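PDB 2YXG: 4-hydroxy-tetrahydrodipicolinate synthase from Methanocaldococcus jannaschii DSM 2661, which probably catalyses the condensation of pyruvate with aspartate semialdehyde to 4-hydroxy-tetrahydrodipicolinate, a step in lysine biosynthesis. Local coordinates for residues A[3-9]-A[35-40]; A[131-135]-A[162-166]; A[141-147]-A[169-173]. All coordinates share one frame; numbering follows the deposited sequence.

Interaction 1. Residues A[3-9]-A[35-40]; sequences KGVYPAI and VSGIVA
Val35 meets strand 4-7 at Pro7: its CG1, set beside its own backbone N (chi1 -57°), lies 3.7 Å from Pro7 CG, and its CB packs near Val5 O. Leu30 of helix 20-32 and Pro209 of helix 209-221 touch Val35 from outside the pair.

Ser36 makes two hydrogen bonds. Its OG donates to Lys3 O at 2.8 Å, in the carbonyl plane, while its backbone N reaches Val5 O at 2.9 Å. A water joins the same hydroxyl to Val5 N. The CB of this serine also sits over one face of the Tyr6 ring, 4.0 Å from the centroid, a CH-pi contact. That ring is pinned through its hydroxyl, which takes a bond from Lys3 N in the ring plane and is hydrogen-bonded to Gln71.

Gly37 follows, flush against the tyrosine; a CB here would run into Tyr6 CD1. Its carbonyl O faces Pro7, which has no N-H to offer, and is met instead by the CA-H of Tyr6 (Tyr6 CA to Gly37 O 3.3 Å). Ile38 turns outward toward Ile27 of helix 20-32, with CG2 against Ile9 CG2 at 3.9 Å.

At Val39 the backbones bridge opposite Ala8. Val39 N donates almost straight (169°) to Pro7 O. Val39 O accepts from Ile9 N at 3.1 Å. A second water donates to that same Val39 O and to Ile9 O. Val39 CG2 packs against Tyr6 CB, and the side chain borders Ile201, a predicted pyruvate-binding residue.

These are neighbouring parallel strands of the TIM barrel, at the seam that closes it. The chemistry implies that backbone bonds at Ser36 and Val39 hold the seam before and after the proline nitrogen, where the polar contact to Gly37 O falls to a CA-H.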
loop_
_atom_site.group_PDB
_atom_site.type_symbol
_atom_site.label_atom_id
_atom_site.label_comp_id
_atom_site.label_asym_id
_atom_site.label_seq_id
_atom_site.Cartn_x
_atom_site.Cartn_y
_atom_site.Cartn_z
ATOM N N LYS A 3 7.079 -28.108 -15.191
ATOM C CA LYS A 3 7.616 -28.605 -13.902
ATOM C C LYS A 3 9.086 -28.299 -13.656
ATOM O O LYS A 3 9.917 -28.496 -14.533
ATOM C CB LYS A 3 7.398 -30.114 -13.791
ATOM C CG LYS A 3 7.560 -30.644 -12.361
ATOM C CD LYS A 3 7.347 -32.178 -12.243
ATOM C CE LYS A 3 6.626 -32.522 -10.926
ATOM N NZ LYS A 3 6.798 -33.977 -10.525
ATOM N N GLY A 4 9.436 -27.848 -12.448
ATOM C CA GLY A 4 10.861 -27.663 -12.151
ATOM C C GLY A 4 11.319 -26.262 -12.438
ATOM O O GLY A 4 10.530 -25.333 -12.405
ATOM N N VAL A 5 12.600 -26.099 -12.721
ATOM C CA VAL A 5 13.239 -24.774 -12.750
ATOM C C VAL A 5 13.440 -24.267 -14.157
ATOM O O VAL A 5 14.060 -24.997 -14.978
ATOM C CB VAL A 5 14.635 -24.816 -12.068
ATOM C CG1 VAL A 5 15.420 -23.543 -12.332
ATOM C CG2 VAL A 5 14.469 -25.120 -10.588
ATOM N N TYR A 6 12.942 -23.050 -14.430
ATOM C CA TYR A 6 13.095 -22.361 -15.761
ATOM C C TYR A 6 13.732 -20.999 -15.608
ATOM O O TYR A 6 13.068 -20.040 -15.232
ATOM C CB TYR A 6 11.752 -22.176 -16.481
ATOM C CG TYR A 6 10.971 -23.456 -16.681
ATOM C CD1 TYR A 6 10.937 -24.078 -17.927
ATOM C CD2 TYR A 6 10.217 -24.026 -15.623
ATOM C CE1 TYR A 6 10.199 -25.269 -18.121
ATOM C CE2 TYR A 6 9.462 -25.194 -15.808
ATOM C CZ TYR A 6 9.475 -25.824 -17.059
ATOM O OH TYR A 6 8.750 -26.987 -17.257
ATOM N N PRO A 7 15.030 -20.897 -15.865
ATOM C CA PRO A 7 15.581 -19.570 -15.626
ATOM C C PRO A 7 15.124 -18.576 -16.648
ATOM O O PRO A 7 14.961 -18.940 -17.824
ATOM C CB PRO A 7 17.106 -19.752 -15.751
ATOM C CG PRO A 7 17.285 -21.208 -16.304
ATOM C CD PRO A 7 16.017 -21.922 -16.271
ATOM N N ALA A 8 14.919 -17.334 -16.187
ATOM C CA ALA A 8 14.581 -16.234 -17.070
ATOM C C ALA A 8 15.913 -15.663 -17.467
ATOM O O ALA A 8 16.612 -15.009 -16.661
ATOM C CB ALA A 8 13.687 -15.195 -16.347
ATOM N N ILE A 9 16.335 -16.010 -18.677
ATOM C CA ILE A 9 17.697 -15.705 -19.069
ATOM C C ILE A 9 17.890 -14.249 -19.383
ATOM O O ILE A 9 16.962 -13.565 -19.891
ATOM C CB ILE A 9 18.226 -16.556 -20.239
ATOM C CG1 ILE A 9 17.364 -16.371 -21.500
ATOM C CG2 ILE A 9 18.418 -18.023 -19.751
ATOM C CD1 ILE A 9 18.098 -16.704 -22.815
ATOM N N VAL A 35 18.497 -27.640 -15.687
ATOM C CA VAL A 35 17.259 -26.856 -15.809
ATOM C C VAL A 35 16.176 -27.582 -16.670
ATOM O O VAL A 35 16.509 -28.385 -17.552
ATOM C CB VAL A 35 17.506 -25.361 -16.288
ATOM C CG1 VAL A 35 18.490 -24.615 -15.335
ATOM C CG2 VAL A 35 17.958 -25.257 -17.748
ATOM N N SER A 36 14.886 -27.333 -16.408
ATOM C CA SER A 36 13.797 -27.928 -17.241
ATOM C C SER A 36 13.538 -27.207 -18.567
ATOM O O SER A 36 12.987 -27.776 -19.521
ATOM C CB SER A 36 12.478 -27.926 -16.488
ATOM O OG SER A 36 12.571 -28.723 -15.357
ATOM N N GLY A 37 13.888 -25.940 -18.611
ATOM C CA GLY A 37 13.573 -25.112 -19.746
ATOM C C GLY A 37 14.145 -23.714 -19.557
ATOM O O GLY A 37 14.716 -23.388 -18.498
ATOM N N ILE A 38 13.970 -22.904 -20.599
ATOM C CA ILE A 38 14.513 -21.576 -20.659
ATOM C C ILE A 38 13.411 -20.584 -21.050
ATOM O O ILE A 38 12.658 -20.819 -21.977
ATOM C CB ILE A 38 15.717 -21.553 -21.657
ATOM C CG1 ILE A 38 16.875 -22.363 -21.022
ATOM C CG2 ILE A 38 16.109 -20.125 -22.047
ATOM C CD1 ILE A 38 18.263 -22.136 -21.610
ATOM N N VAL A 39 13.351 -19.480 -20.315
ATOM C CA VAL A 39 12.487 -18.386 -20.620
ATOM C C VAL A 39 13.280 -17.267 -21.334
ATOM O O VAL A 39 14.130 -16.618 -20.711
ATOM C CB VAL A 39 11.772 -17.882 -19.342
ATOM C CG1 VAL A 39 10.766 -16.815 -19.681
ATOM C CG2 VAL A 39 11.098 -19.041 -18.619
ATOM N N ALA A 40 13.001 -17.054 -22.635
ATOM C CA ALA A 40 13.727 -16.037 -23.406
ATOM C C ALA A 40 12.981 -14.733 -23.515
ATOM O O ALA A 40 11.753 -14.707 -23.712
ATOM C CB ALA A 40 14.071 -16.537 -24.847
HETATM O O HOH W 1 14.579 -28.454 -13.205
HETATM O O HOH W 2 14.274 -13.851 -20.032
#

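Interaction 2. Residues A[131-135]-A[162-166]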
loop_
_atom_site.group_PDB
_atom_site.type_symbol
_atom_site.label_atom_id
_atom_site.label_comp_id
_atom_site.label_asym_id
_atom_site.label_seq_id
_atom_site.Cartn_x
_atom_site.Cartn_y
_atom_site.Cartn_z
ATOM N N LEU A 131 0.681 -17.516 -18.194
ATOM C CA LEU A 131 0.268 -16.186 -17.787
ATOM C C LEU A 131 1.251 -15.646 -16.743
ATOM O O LEU A 131 1.620 -16.373 -15.845
ATOM C CB LEU A 131 -1.134 -16.225 -17.192
ATOM C CG LEU A 131 -2.290 -16.722 -18.116
ATOM C CD1 LEU A 131 -3.621 -16.718 -17.383
ATOM C CD2 LEU A 131 -2.405 -15.874 -19.343
ATOM N N TYR A 132 1.724 -14.413 -16.881
ATOM C CA TYR A 132 2.658 -13.865 -15.875
ATOM C C TYR A 132 1.998 -12.681 -15.155
ATOM O O TYR A 132 1.622 -11.696 -15.785
ATOM C CB TYR A 132 3.950 -13.458 -16.553
ATOM C CG TYR A 132 4.994 -12.793 -15.670
ATOM C CD1 TYR A 132 5.011 -12.980 -14.273
ATOM C CD2 TYR A 132 6.001 -12.019 -16.241
ATOM C CE1 TYR A 132 5.959 -12.368 -13.478
ATOM C CE2 TYR A 132 6.981 -11.425 -15.454
ATOM C CZ TYR A 132 6.955 -11.604 -14.080
ATOM O OH TYR A 132 7.933 -11.033 -13.288
ATOM N N ASN A 133 1.809 -12.822 -13.850
ATOM C CA ASN A 133 1.215 -11.793 -13.038
ATOM C C ASN A 133 2.286 -11.223 -12.095
ATOM O O ASN A 133 2.937 -11.963 -11.357
ATOM C CB ASN A 133 0.021 -12.375 -12.215
ATOM C CG ASN A 133 -0.681 -11.325 -11.335
ATOM O OD1 ASN A 133 -1.077 -10.236 -11.819
ATOM N ND2 ASN A 133 -0.878 -11.665 -10.062
ATOM N N VAL A 134 2.476 -9.909 -12.119
ATOM C CA VAL A 134 3.492 -9.275 -11.212
ATOM C C VAL A 134 3.037 -7.878 -10.908
ATOM O O VAL A 134 3.554 -6.907 -11.448
ATOM C CB VAL A 134 4.967 -9.349 -11.808
ATOM C CG1 VAL A 134 5.029 -8.687 -13.219
ATOM C CG2 VAL A 134 6.039 -8.789 -10.848
ATOM N N PRO A 135 2.028 -7.761 -10.065
ATOM C CA PRO A 135 1.412 -6.463 -9.802
ATOM C C PRO A 135 2.395 -5.349 -9.383
ATOM O O PRO A 135 2.094 -4.172 -9.598
ATOM C CB PRO A 135 0.440 -6.736 -8.648
ATOM C CG PRO A 135 0.480 -8.181 -8.390
ATOM C CD PRO A 135 1.448 -8.859 -9.275
ATOM N N GLU A 162 3.358 -16.841 -10.911
ATOM C CA GLU A 162 2.735 -15.975 -9.888
ATOM C C GLU A 162 3.755 -15.185 -9.119
ATOM O O GLU A 162 4.463 -15.768 -8.289
ATOM C CB GLU A 162 1.814 -16.792 -8.948
ATOM C CG GLU A 162 0.928 -15.929 -7.980
ATOM C CD GLU A 162 0.165 -14.774 -8.688
ATOM O OE1 GLU A 162 -1.010 -15.016 -9.046
ATOM O OE2 GLU A 162 0.724 -13.655 -8.882
ATOM N N ALA A 163 3.900 -13.888 -9.427
ATOM C CA ALA A 163 4.826 -13.019 -8.623
ATOM C C ALA A 163 4.181 -12.146 -7.539
ATOM O O ALA A 163 4.876 -11.330 -6.931
ATOM C CB ALA A 163 5.702 -12.103 -9.520
ATOM N N ASN A 164 2.871 -12.240 -7.380
ATOM C CA ASN A 164 2.118 -11.601 -6.303
ATOM C C ASN A 164 2.551 -12.352 -5.062
ATOM O O ASN A 164 2.376 -13.563 -5.007
ATOM C CB ASN A 164 0.584 -11.757 -6.529
ATOM C CG ASN A 164 -0.279 -11.066 -5.450
ATOM O OD1 ASN A 164 0.124 -10.879 -4.296
ATOM N ND2 ASN A 164 -1.478 -10.713 -5.826
ATOM N N PRO A 165 3.119 -11.627 -4.060
ATOM C CA PRO A 165 3.675 -12.205 -2.827
ATOM C C PRO A 165 2.587 -12.566 -1.786
ATOM O O PRO A 165 2.891 -13.152 -0.739
ATOM C CB PRO A 165 4.603 -11.084 -2.326
ATOM C CG PRO A 165 3.843 -9.845 -2.663
ATOM C CD PRO A 165 3.235 -10.150 -4.063
ATOM N N ASN A 166 1.332 -12.235 -2.063
ATOM C CA ASN A 166 0.229 -12.711 -1.225
ATOM C C ASN A 166 -0.120 -14.143 -1.614
ATOM O O ASN A 166 -0.850 -14.380 -2.598
ATOM C CB ASN A 166 -1.000 -11.801 -1.328
ATOM C CG ASN A 166 -2.255 -12.397 -0.649
ATOM O OD1 ASN A 166 -2.254 -13.508 -0.065
ATOM N ND2 ASN A 166 -3.347 -11.659 -0.750
#
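Asn133 and Glu162 lie side by side and point the same way from neighbouring parallel strands. Asn133 is extended from its backbone (CG opposite N, chi1 -179°); Glu162 starts out likewise but bends at chi2 (49°), which brings its carboxylate back to the asparagine. ND2 of Asn133 donates to Glu162 OE2 at 2.8 Å on the syn lone pair, although the amide and carboxylate planes stand nearly perpendicular. The same OE2 is met on its anti side by Asn164 N, 3.0 Å away, so two N-H groups grip one oxygen of this buried side chain and probably favour a charged carboxylate. The other amide atom of Asn133, OD1, takes Leu142 N.

The strand pairing itself ends with Ala163 N bonding to Asn133 O at 2.9 Å. Beyond it the methyl of the alanine turns to the first segment: Ala163 CB lies 3.6 Å from Val134 CG2 and comes up to the edge of the Tyr132 ring at CE1. Asn164 crosses Pro135 about at right angles, and Asn164 CB lies 4.0 Å from Pro135 CG, while Asn164 OD1 accepts from Asn166 N in an Asx turn; Asn166 OD1 in turn caps Ser168 N.

All this sits at the C-terminal ends of adjacent TIM-barrel strands, where active sites of this fold gather: Tyr132, the predicted proton donor/acceptor, makes a cation-pi contact with Lys161, the predicted Schiff-base lysine.

Interaction 3. Residues A[141-147]-A[169-173]; sequences NLEPKTV and QVSEL
Pro144 and Gln169 join two successive helices on the outside of the TIM barrel, 144-153 and 168-177.

The polar part is a meeting of amides. Asn141 and Gln169 reach toward each other from opposite directions, their amide planes only 18° apart, with Leu142 O close to the glutamine end. The Asn141 amide is held independently, since OD1 accepts from Asn133 ND2 and Asn164 ND2. Gln169 gets there by stretching out fully from its helix, CG opposite the backbone N (chi1 179°). An alanine here would remove the amide that meets that of Asn141 and would probably leave a gap beside the Pro144 ring.

Glu172 adds a charge: it runs past the proline, Glu172 OE1 lying 3.7 Å from Pro144 CG, and its OE2 forms a salt bridge to Lys239 of the second subunit.

The rest is apolar. Pro144, in the first turn of its helix, presses its CG on Gln169 CG at 3.7 Å. Leu173 crosses Val147 at about a right angle, and its CD2 alone serves both neighbours, 3.9 Å from Pro144 CB and 3.9 Å from Val147 CB.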
loop_
_atom_site.group_PDB
_atom_site.type_symbol
_atom_site.label_atom_id
_atom_site.label_comp_id
_atom_site.label_asym_id
_atom_site.label_seq_id
_atom_site.Cartn_x
_atom_site.Cartn_y
_atom_site.Cartn_z
ATOM N N ASN A 141 -3.459 -6.632 -10.921
ATOM C CA ASN A 141 -3.429 -7.973 -10.398
ATOM C C ASN A 141 -4.420 -8.843 -11.165
ATOM O O ASN A 141 -5.607 -8.552 -11.177
ATOM C CB ASN A 141 -3.747 -7.988 -8.895
ATOM C CG ASN A 141 -3.654 -9.425 -8.285
ATOM O OD1 ASN A 141 -2.669 -10.140 -8.523
ATOM N ND2 ASN A 141 -4.714 -9.862 -7.548
ATOM N N LEU A 142 -3.933 -9.875 -11.822
ATOM C CA LEU A 142 -4.809 -10.840 -12.473
ATOM C C LEU A 142 -5.436 -11.758 -11.412
ATOM O O LEU A 142 -4.740 -12.531 -10.761
ATOM C CB LEU A 142 -4.009 -11.696 -13.440
ATOM C CG LEU A 142 -4.714 -12.854 -14.190
ATOM C CD1 LEU A 142 -5.818 -12.331 -15.200
ATOM C CD2 LEU A 142 -3.694 -13.646 -14.891
ATOM N N GLU A 143 -6.744 -11.679 -11.259
ATOM C CA GLU A 143 -7.439 -12.363 -10.184
ATOM C C GLU A 143 -7.645 -13.810 -10.530
ATOM O O GLU A 143 -7.849 -14.124 -11.709
ATOM C CB GLU A 143 -8.784 -11.696 -9.907
ATOM C CG GLU A 143 -8.530 -10.328 -9.350
ATOM C CD GLU A 143 -9.788 -9.480 -9.153
ATOM O OE1 GLU A 143 -10.923 -9.998 -9.250
ATOM O OE2 GLU A 143 -9.632 -8.286 -8.867
ATOM N N PRO A 144 -7.621 -14.694 -9.493
ATOM C CA PRO A 144 -7.875 -16.126 -9.743
ATOM C C PRO A 144 -9.235 -16.374 -10.450
ATOM O O PRO A 144 -9.324 -17.284 -11.284
ATOM C CB PRO A 144 -7.771 -16.774 -8.332
ATOM C CG PRO A 144 -6.890 -15.766 -7.518
ATOM C CD PRO A 144 -7.347 -14.399 -8.068
ATOM N N LYS A 145 -10.258 -15.538 -10.222
ATOM C CA LYS A 145 -11.530 -15.752 -10.937
ATOM C C LYS A 145 -11.357 -15.584 -12.434
ATOM O O LYS A 145 -11.992 -16.294 -13.202
ATOM C CB LYS A 145 -12.688 -14.856 -10.434
ATOM C CG LYS A 145 -12.547 -13.325 -10.724
ATOM C CD LYS A 145 -13.851 -12.572 -10.246
ATOM C CE LYS A 145 -13.763 -11.025 -10.446
ATOM N NZ LYS A 145 -14.934 -10.224 -9.857
ATOM N N THR A 146 -10.499 -14.633 -12.819
ATOM C CA THR A 146 -10.212 -14.329 -14.187
ATOM C C THR A 146 -9.375 -15.418 -14.810
ATOM O O THR A 146 -9.689 -15.857 -15.898
ATOM C CB THR A 146 -9.585 -12.950 -14.357
ATOM O OG1 THR A 146 -10.399 -11.994 -13.669
ATOM C CG2 THR A 146 -9.490 -12.554 -15.835
ATOM N N VAL A 147 -8.330 -15.882 -14.124
ATOM C CA VAL A 147 -7.606 -17.073 -14.574
ATOM C C VAL A 147 -8.505 -18.302 -14.808
ATOM O O VAL A 147 -8.296 -19.050 -15.780
ATOM C CB VAL A 147 -6.521 -17.470 -13.606
ATOM C CG1 VAL A 147 -5.843 -18.773 -14.059
ATOM C CG2 VAL A 147 -5.517 -16.300 -13.406
ATOM N N GLN A 169 -3.336 -15.870 -2.735
ATOM C CA GLN A 169 -3.660 -15.899 -4.151
ATOM C C GLN A 169 -3.188 -17.221 -4.790
ATOM O O GLN A 169 -3.875 -17.766 -5.656
ATOM C CB GLN A 169 -3.169 -14.684 -4.939
ATOM C CG GLN A 169 -3.513 -14.793 -6.427
ATOM C CD GLN A 169 -3.578 -13.466 -7.112
ATOM O OE1 GLN A 169 -2.843 -13.206 -8.087
ATOM N NE2 GLN A 169 -4.479 -12.608 -6.646
ATOM N N VAL A 170 -2.035 -17.717 -4.357
ATOM C CA VAL A 170 -1.550 -18.996 -4.810
ATOM C C VAL A 170 -2.486 -20.146 -4.345
ATOM O O VAL A 170 -2.769 -21.078 -5.121
ATOM C CB VAL A 170 -0.036 -19.250 -4.436
ATOM C CG1 VAL A 170 0.317 -20.759 -4.478
ATOM C CG2 VAL A 170 0.926 -18.388 -5.336
ATOM N N SER A 171 -3.026 -20.088 -3.121
ATOM C CA SER A 171 -3.878 -21.210 -2.816
ATOM C C SER A 171 -5.233 -21.127 -3.450
ATOM O O SER A 171 -5.834 -22.139 -3.699
ATOM C CB SER A 171 -3.877 -21.688 -1.349
ATOM O OG SER A 171 -3.753 -20.676 -0.451
ATOM N N GLU A 172 -5.690 -19.922 -3.759
ATOM C CA GLU A 172 -6.912 -19.740 -4.550
ATOM C C GLU A 172 -6.757 -20.308 -5.943
ATOM O O GLU A 172 -7.688 -20.951 -6.428
ATOM C CB GLU A 172 -7.361 -18.275 -4.577
ATOM C CG GLU A 172 -7.529 -17.751 -3.107
ATOM C CD GLU A 172 -7.486 -16.219 -2.888
ATOM O OE1 GLU A 172 -7.454 -15.392 -3.861
ATOM O OE2 GLU A 172 -7.477 -15.840 -1.682
ATOM N N LEU A 173 -5.606 -20.090 -6.574
ATOM C CA LEU A 173 -5.298 -20.722 -7.858
ATOM C C LEU A 173 -5.225 -22.248 -7.749
ATOM O O LEU A 173 -5.770 -22.959 -8.610
ATOM C CB LEU A 173 -4.006 -20.191 -8.493
ATOM C CG LEU A 173 -4.012 -18.707 -8.952
ATOM C CD1 LEU A 173 -2.610 -18.189 -9.151
ATOM C CD2 LEU A 173 -4.842 -18.507 -10.222
#

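From the N terminus, interaction 1 comes first: after strand 4-7 a short hairpin and helix 20-32 follow, and strand 37-40 returns beside the first strand, closing the loop before the other two contacts open. Interactions 2 and 3 cross, since 131-135 is followed by 141-147, then by 162-166 and 169-173. Interaction 2 closes a loop of 26 residues and interaction 3 one of 21, both holding helix 144-153 and strand 157-162 in whole or part. Interaction 2 joins neighbouring strand ends; interaction 3 joins helices 144-153 and 168-177 on the outside. They touch through the Asn133 side chain. Interaction 1 belongs to the same sheet as interaction 2, their centres about 17 Å apart.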